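Local atomic coordinates of putative solute-binding component of ABC transporter (Clostridium phytofermentans, PDB entry 4YS6), a protein that binds beta-D-glucopyranose in the crystal and probably serves as the sugar-capturing, solute-binding component of an ABC transporter. Residues 151-156 and 187-192; 157-162 and 191-196. All blocks are in the same frame, centred on the assembly; numbering follows the deposited sequence.

Contact 1 (151-156 and 187-192). With NA (sodium ion), chain F.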
loop_
_atom_site.group_PDB
_atom_site.type_symbol
_atom_site.label_atom_id
_atom_site.label_comp_id
_atom_site.label_asym_id
_atom_site.label_seq_id
_atom_site.Cartn_x
_atom_site.Cartn_y
_atom_site.Cartn_z
ATOM N N TYR A 151 -12.640 -10.461 -5.185
ATOM C CA TYR A 151 -13.451 -9.604 -6.068
ATOM C C TYR A 151 -13.393 -10.122 -7.499
ATOM O O TYR A 151 -14.414 -10.277 -8.154
ATOM C CB TYR A 151 -12.989 -8.140 -6.015
ATOM C CG TYR A 151 -13.892 -7.251 -6.828
ATOM C CD1 TYR A 151 -15.091 -6.789 -6.310
ATOM C CD2 TYR A 151 -13.567 -6.911 -8.131
ATOM C CE1 TYR A 151 -15.930 -5.982 -7.056
ATOM C CE2 TYR A 151 -14.405 -6.118 -8.885
ATOM C CZ TYR A 151 -15.578 -5.649 -8.339
ATOM O OH TYR A 151 -16.420 -4.876 -9.108
ATOM N N ILE A 152 -12.187 -10.400 -7.982
ATOM C CA ILE A 152 -12.008 -10.936 -9.321
ATOM C C ILE A 152 -12.647 -12.317 -9.440
ATOM O O ILE A 152 -13.340 -12.596 -10.410
ATOM C CB ILE A 152 -10.512 -10.998 -9.675
ATOM C CG1 ILE A 152 -9.985 -9.565 -9.845
ATOM C CG2 ILE A 152 -10.283 -11.813 -10.937
ATOM C CD1 ILE A 152 -8.515 -9.434 -10.067
ATOM N N LYS A 153 -12.424 -13.169 -8.445
ATOM C CA LYS A 153 -13.025 -14.505 -8.441
ATOM C C LYS A 153 -14.568 -14.447 -8.532
ATOM O O LYS A 153 -15.187 -15.217 -9.272
ATOM C CB LYS A 153 -12.605 -15.264 -7.186
ATOM C CG LYS A 153 -13.319 -16.594 -7.016
ATOM C CD LYS A 153 -12.692 -17.404 -5.880
ATOM C CE LYS A 153 -13.507 -18.641 -5.567
ATOM N NZ LYS A 153 -12.825 -19.534 -4.573
ATOM N N GLU A 154 -15.178 -13.534 -7.777
ATOM C CA GLU A 154 -16.629 -13.362 -7.798
ATOM C C GLU A 154 -17.097 -12.817 -9.131
ATOM O O GLU A 154 -18.039 -13.330 -9.686
ATOM C CB GLU A 154 -17.091 -12.422 -6.683
ATOM C CG GLU A 154 -17.337 -13.111 -5.358
ATOM C CD GLU A 154 -18.616 -13.929 -5.362
ATOM O OE1 GLU A 154 -19.410 -13.799 -6.317
ATOM O OE2 GLU A 154 -18.829 -14.705 -4.411
ATOM N N LYS A 155 -16.451 -11.788 -9.664
ATOM C CA LYS A 155 -16.976 -11.132 -10.860
ATOM C C LYS A 155 -16.734 -11.960 -12.116
ATOM O O LYS A 155 -17.481 -11.839 -13.107
ATOM C CB LYS A 155 -16.372 -9.730 -11.015
ATOM C CG LYS A 155 -16.907 -8.694 -10.029
ATOM C CD LYS A 155 -18.406 -8.520 -10.140
ATOM C CE LYS A 155 -18.922 -7.398 -9.260
ATOM N NZ LYS A 155 -20.403 -7.427 -9.232
ATOM N N LEU A 156 -15.725 -12.826 -12.087
ATOM C CA LEU A 156 -15.470 -13.737 -13.213
ATOM C C LEU A 156 -16.156 -15.090 -13.036
ATOM O O LEU A 156 -16.036 -15.961 -13.895
ATOM C CB LEU A 156 -13.972 -13.968 -13.408
ATOM C CG LEU A 156 -13.144 -12.766 -13.871
ATOM C CD1 LEU A 156 -11.680 -13.157 -14.016
ATOM C CD2 LEU A 156 -13.664 -12.168 -15.163
HETATM N N MSE A 187 -3.073 -13.881 -4.721
HETATM C CA MSE A 187 -2.680 -15.129 -5.372
HETATM C C MSE A 187 -3.182 -16.359 -4.643
HETATM O O MSE A 187 -3.431 -17.381 -5.272
HETATM C CB MSE A 187 -1.160 -15.236 -5.487
HETATM C CG MSE A 187 -0.571 -14.337 -6.491
HETATM SE SE MSE A 187 -1.098 -14.937 -8.278
HETATM C CE MSE A 187 -2.226 -13.559 -8.549
ATOM N N ASP A 188 -3.309 -16.279 -3.322
ATOM C CA ASP A 188 -3.837 -17.403 -2.558
ATOM C C ASP A 188 -5.277 -17.701 -3.021
ATOM O O ASP A 188 -5.707 -18.846 -3.012
ATOM C CB ASP A 188 -3.786 -17.124 -1.060
ATOM C CG ASP A 188 -2.419 -17.443 -0.447
ATOM O OD1 ASP A 188 -1.574 -18.069 -1.128
ATOM O OD2 ASP A 188 -2.194 -17.073 0.726
ATOM N N VAL A 189 -5.998 -16.668 -3.448
ATOM C CA VAL A 189 -7.335 -16.834 -4.022
ATOM C C VAL A 189 -7.298 -17.276 -5.483
ATOM O O VAL A 189 -8.028 -18.194 -5.877
ATOM C CB VAL A 189 -8.146 -15.512 -3.910
ATOM C CG1 VAL A 189 -9.523 -15.651 -4.537
ATOM C CG2 VAL A 189 -8.288 -15.090 -2.452
ATOM N N LEU A 190 -6.430 -16.658 -6.283
ATOM C CA LEU A 190 -6.518 -16.784 -7.733
ATOM C C LEU A 190 -5.589 -17.837 -8.334
ATOM O O LEU A 190 -5.878 -18.354 -9.408
ATOM C CB LEU A 190 -6.224 -15.462 -8.415
ATOM C CG LEU A 190 -7.250 -14.365 -8.143
ATOM C CD1 LEU A 190 -6.753 -13.067 -8.774
ATOM C CD2 LEU A 190 -8.569 -14.714 -8.715
ATOM N N LYS A 191 -4.483 -18.145 -7.663
ATOM C CA LYS A 191 -3.470 -18.994 -8.299
ATOM C C LYS A 191 -4.028 -20.351 -8.716
ATOM O O LYS A 191 -3.655 -20.872 -9.783
ATOM C CB LYS A 191 -2.259 -19.192 -7.385
ATOM C CG LYS A 191 -1.049 -19.774 -8.125
ATOM C CD LYS A 191 -0.209 -20.666 -7.238
ATOM C CE LYS A 191 0.896 -21.361 -8.032
ATOM N NZ LYS A 191 0.794 -22.844 -7.943
ATOM N N PRO A 192 -4.918 -20.948 -7.899
ATOM C CA PRO A 192 -5.508 -22.231 -8.291
ATOM C C PRO A 192 -6.203 -22.203 -9.657
ATOM O O PRO A 192 -6.219 -23.209 -10.351
ATOM C CB PRO A 192 -6.515 -22.494 -7.176
ATOM C CG PRO A 192 -5.943 -21.809 -6.000
ATOM C CD PRO A 192 -5.355 -20.556 -6.540
HETATM NA NA NA F . -20.149 -14.315 -9.370
HETATM O O HOH W 1 -9.660 -19.578 -4.261
HETATM O O HOH W 2 -22.295 -15.346 -9.348
#

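Contact 2 (157-162 and 191-196). With NA (sodium ion), chain F.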
loop_
_atom_site.group_PDB
_atom_site.type_symbol
_atom_site.label_atom_id
_atom_site.label_comp_id
_atom_site.label_asym_id
_atom_site.label_seq_id
_atom_site.Cartn_x
_atom_site.Cartn_y
_atom_site.Cartn_z
ATOM N N ASN A 157 -16.909 -15.255 -11.943
ATOM C CA ASN A 157 -17.653 -16.475 -11.675
ATOM C C ASN A 157 -16.721 -17.684 -11.715
ATOM O O ASN A 157 -17.063 -18.704 -12.298
ATOM C CB ASN A 157 -18.784 -16.714 -12.687
ATOM C CG ASN A 157 -19.864 -15.659 -12.638
ATOM O OD1 ASN A 157 -19.988 -14.924 -11.676
ATOM N ND2 ASN A 157 -20.679 -15.616 -13.678
ATOM N N LEU A 158 -15.534 -17.560 -11.134
ATOM C CA LEU A 158 -14.557 -18.637 -11.278
ATOM C C LEU A 158 -14.998 -19.938 -10.642
ATOM O O LEU A 158 -14.553 -20.986 -11.074
ATOM C CB LEU A 158 -13.225 -18.214 -10.701
ATOM C CG LEU A 158 -12.560 -17.023 -11.393
ATOM C CD1 LEU A 158 -11.189 -16.784 -10.824
ATOM C CD2 LEU A 158 -12.457 -17.167 -12.899
ATOM N N GLU A 159 -15.876 -19.901 -9.645
ATOM C CA GLU A 159 -16.303 -21.155 -9.015
ATOM C C GLU A 159 -17.109 -22.022 -9.960
ATOM O O GLU A 159 -17.246 -23.232 -9.735
ATOM C CB GLU A 159 -17.136 -20.885 -7.757
ATOM C CG GLU A 159 -16.296 -20.423 -6.575
ATOM C CD GLU A 159 -16.990 -20.623 -5.236
ATOM O OE1 GLU A 159 -18.212 -20.891 -5.222
ATOM O OE2 GLU A 159 -16.305 -20.518 -4.196
ATOM N N THR A 160 -17.651 -21.408 -11.007
ATOM C CA THR A 160 -18.555 -22.107 -11.905
ATOM C C THR A 160 -18.252 -21.983 -13.395
ATOM O O THR A 160 -18.866 -22.676 -14.198
ATOM C CB THR A 160 -19.996 -21.614 -11.664
ATOM O OG1 THR A 160 -20.091 -20.221 -11.983
ATOM C CG2 THR A 160 -20.374 -21.826 -10.192
ATOM N N ALA A 161 -17.304 -21.136 -13.776
ATOM C CA ALA A 161 -17.088 -20.875 -15.200
ATOM C C ALA A 161 -15.923 -21.692 -15.729
ATOM O O ALA A 161 -14.970 -21.975 -15.010
ATOM C CB ALA A 161 -16.855 -19.387 -15.440
ATOM N N LYS A 162 -16.024 -22.091 -16.991
ATOM C CA LYS A 162 -14.948 -22.807 -17.661
ATOM C C LYS A 162 -13.839 -21.834 -18.047
ATOM O O LYS A 162 -12.659 -22.187 -18.044
ATOM C CB LYS A 162 -15.484 -23.527 -18.906
ATOM C CG LYS A 162 -14.441 -24.305 -19.705
ATOM C CD LYS A 162 -14.840 -25.775 -19.857
ATOM C CE LYS A 162 -13.879 -26.545 -20.760
ATOM N NZ LYS A 162 -13.724 -27.970 -20.337
ATOM N N LYS A 191 -4.483 -18.145 -7.663
ATOM C CA LYS A 191 -3.470 -18.994 -8.299
ATOM C C LYS A 191 -4.028 -20.351 -8.716
ATOM O O LYS A 191 -3.655 -20.872 -9.783
ATOM C CB LYS A 191 -2.259 -19.192 -7.385
ATOM C CG LYS A 191 -1.049 -19.774 -8.125
ATOM C CD LYS A 191 -0.209 -20.666 -7.238
ATOM C CE LYS A 191 0.896 -21.361 -8.032
ATOM N NZ LYS A 191 0.794 -22.844 -7.943
ATOM N N PRO A 192 -4.918 -20.948 -7.899
ATOM C CA PRO A 192 -5.508 -22.231 -8.291
ATOM C C PRO A 192 -6.203 -22.203 -9.657
ATOM O O PRO A 192 -6.219 -23.209 -10.351
ATOM C CB PRO A 192 -6.515 -22.494 -7.176
ATOM C CG PRO A 192 -5.943 -21.809 -6.000
ATOM C CD PRO A 192 -5.355 -20.556 -6.540
ATOM N N TYR A 193 -6.772 -21.059 -10.018
ATOM C CA TYR A 193 -7.458 -20.900 -11.293
ATOM C C TYR A 193 -6.496 -20.607 -12.433
ATOM O O TYR A 193 -6.795 -20.895 -13.574
ATOM C CB TYR A 193 -8.494 -19.792 -11.180
ATOM C CG TYR A 193 -9.519 -20.156 -10.164
ATOM C CD1 TYR A 193 -10.554 -21.005 -10.480
ATOM C CD2 TYR A 193 -9.424 -19.672 -8.862
ATOM C CE1 TYR A 193 -11.487 -21.374 -9.515
ATOM C CE2 TYR A 193 -10.336 -20.032 -7.904
ATOM C CZ TYR A 193 -11.376 -20.869 -8.244
ATOM O OH TYR A 193 -12.294 -21.231 -7.284
ATOM N N VAL A 194 -5.362 -19.993 -12.128
ATOM C CA VAL A 194 -4.320 -19.867 -13.135
ATOM C C VAL A 194 -3.759 -21.261 -13.392
ATOM O O VAL A 194 -3.605 -21.675 -14.540
ATOM C CB VAL A 194 -3.204 -18.917 -12.701
ATOM C CG1 VAL A 194 -2.171 -18.817 -13.800
ATOM C CG2 VAL A 194 -3.767 -17.551 -12.380
ATOM N N ASP A 195 -3.475 -21.998 -12.319
ATOM C CA ASP A 195 -2.971 -23.375 -12.452
ATOM C C ASP A 195 -3.946 -24.280 -13.210
ATOM O O ASP A 195 -3.539 -25.195 -13.933
ATOM C CB ASP A 195 -2.697 -23.989 -11.073
ATOM C CG ASP A 195 -1.613 -23.252 -10.293
ATOM O OD1 ASP A 195 -0.819 -22.514 -10.915
ATOM O OD2 ASP A 195 -1.542 -23.437 -9.047
ATOM N N GLY A 196 -5.236 -24.050 -13.012
ATOM C CA GLY A 196 -6.262 -24.835 -13.668
ATOM C C GLY A 196 -6.589 -24.405 -15.087
ATOM O O GLY A 196 -7.435 -25.021 -15.732
HETATM NA NA NA F . -20.149 -14.315 -9.370
HETATM O O HOH W 2 -22.295 -15.346 -9.348
#

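Contact 1 (151-156 and 187-192)
Leu190 pushes its CD2 methyl against the neighbouring helix, meeting the CG2 branch of Ile152 at 4.0 Å, with the two side chains crossing at about a right angle. The same methyl sits just beyond the Lys153 backbone, 4.2 Å from CD2 to Lys153 N, so one branch of one leucine covers both the isoleucine and the start of the lysine. In Ile152 the chi1 of -69° sets CG1 beside the backbone N and leaves CG2 anti to it, and it is CG2 that meets the leucine; the isoleucine also rests on Leu243 and Ile267 of the sheet strands and on Thr269 in a loop.

Nearer the surface, Lys153 leaves its helix with CG anti to the backbone N (chi1 173°) and stays extended to its amine. Its aliphatic part passes Val189 at a slant, and Lys153 CD comes 3.9 Å from Val189 CG1. Apolar packing therefore continues from the buried leucine out to the partly exposed valine, while the charge is carried past it. At the end, Lys153 NZ donates to a water 3.2 Å away, and this water gives a 2.7 Å bond to Val189 O, bridging lysine and helix backbone. Tyr193 OH, through a weak bond, and Glu159, through a long ion pair, are further partners of the amine.

On the 151-156 side, Glu154 O binds a sodium ion at 2.4 Å, together with Asn157 and a water. The short helical segments run roughly in the same direction, 40° apart, with their axes 9.9 Å from each other. This is the packing of neighbouring helices 141-155 and 177-195 on one face of the parallel sheet holding strands 165-170 and 241-244, in the alpha/beta lobe of a periplasmic-binding-protein fold.

Contact 2 (157-162 and 191-196)
The backbone leaves helix 141-155 through a Schellman motif, in which Asn157 takes a positive phi, and the chain that follows passes the last turn of helix 177-195, with the CA atoms of Leu158 and Tyr193 7.5 Å apart. This is part of the helix-to-strand connection leading to strand 165-170 in an alpha/beta lobe of the periplasmic-binding-protein fold.

Leu158 and Tyr193 carry nearly all of the contact. Leu158 CB lies over one face of the Tyr193 ring in a CH-pi contact, 3.9 Å from the centroid and 16° off the ring normal. In the leucine, CG lies beside the backbone N and CD1 continues anti to CA (chi2 -174°), which sets this methyl over the root of the ring, 3.8 Å from Tyr193 CG. The leucine thus spreads over the ring from its base to the CE1 side, where Leu158 O approaches Tyr193 CE1 at 3.5 Å. Leu199 touches both residues, joining strand 199-200 to the cluster. At the phenol end, Glu159 brings its CG near Tyr193 OH, while its extended chain carries the carboxylate onward, its plane turned 29° from that of the ring.

Each segment also has its own local bonds. In the backbone, Asn157 O accepts the N of Thr160 and, weakly, that of Ala161. Between side chains, Lys191 and Asp195 form a salt bridge across one turn of the helix, with Lys191 NZ on the syn side of Asp195 OD2. The side chain of Asn157 is spent on a sodium ion, which its OD1 binds at 2.4 Å.

How the contacts relate
Contact 1 and contact 2 lie 7 Å apart, centre to centre, and follow one another along the chain on both sides: 151-156 runs straight into 157-162, and 187-192 shares Lys191 and Pro192 with 191-196. Contact 1 joins the end of helix 141-155 to helix 177-195; contact 2 continues the same interface into the loop before strand 165-170. A probable hydrogen bond from Leu158 N to Lys153 O, 3.0 Å, ties the two together, as does the sodium ion that both touch. Together they form a continuous seam at the outer part of one lobe, where helix ends and loop pack beside the four-stranded parallel sheet.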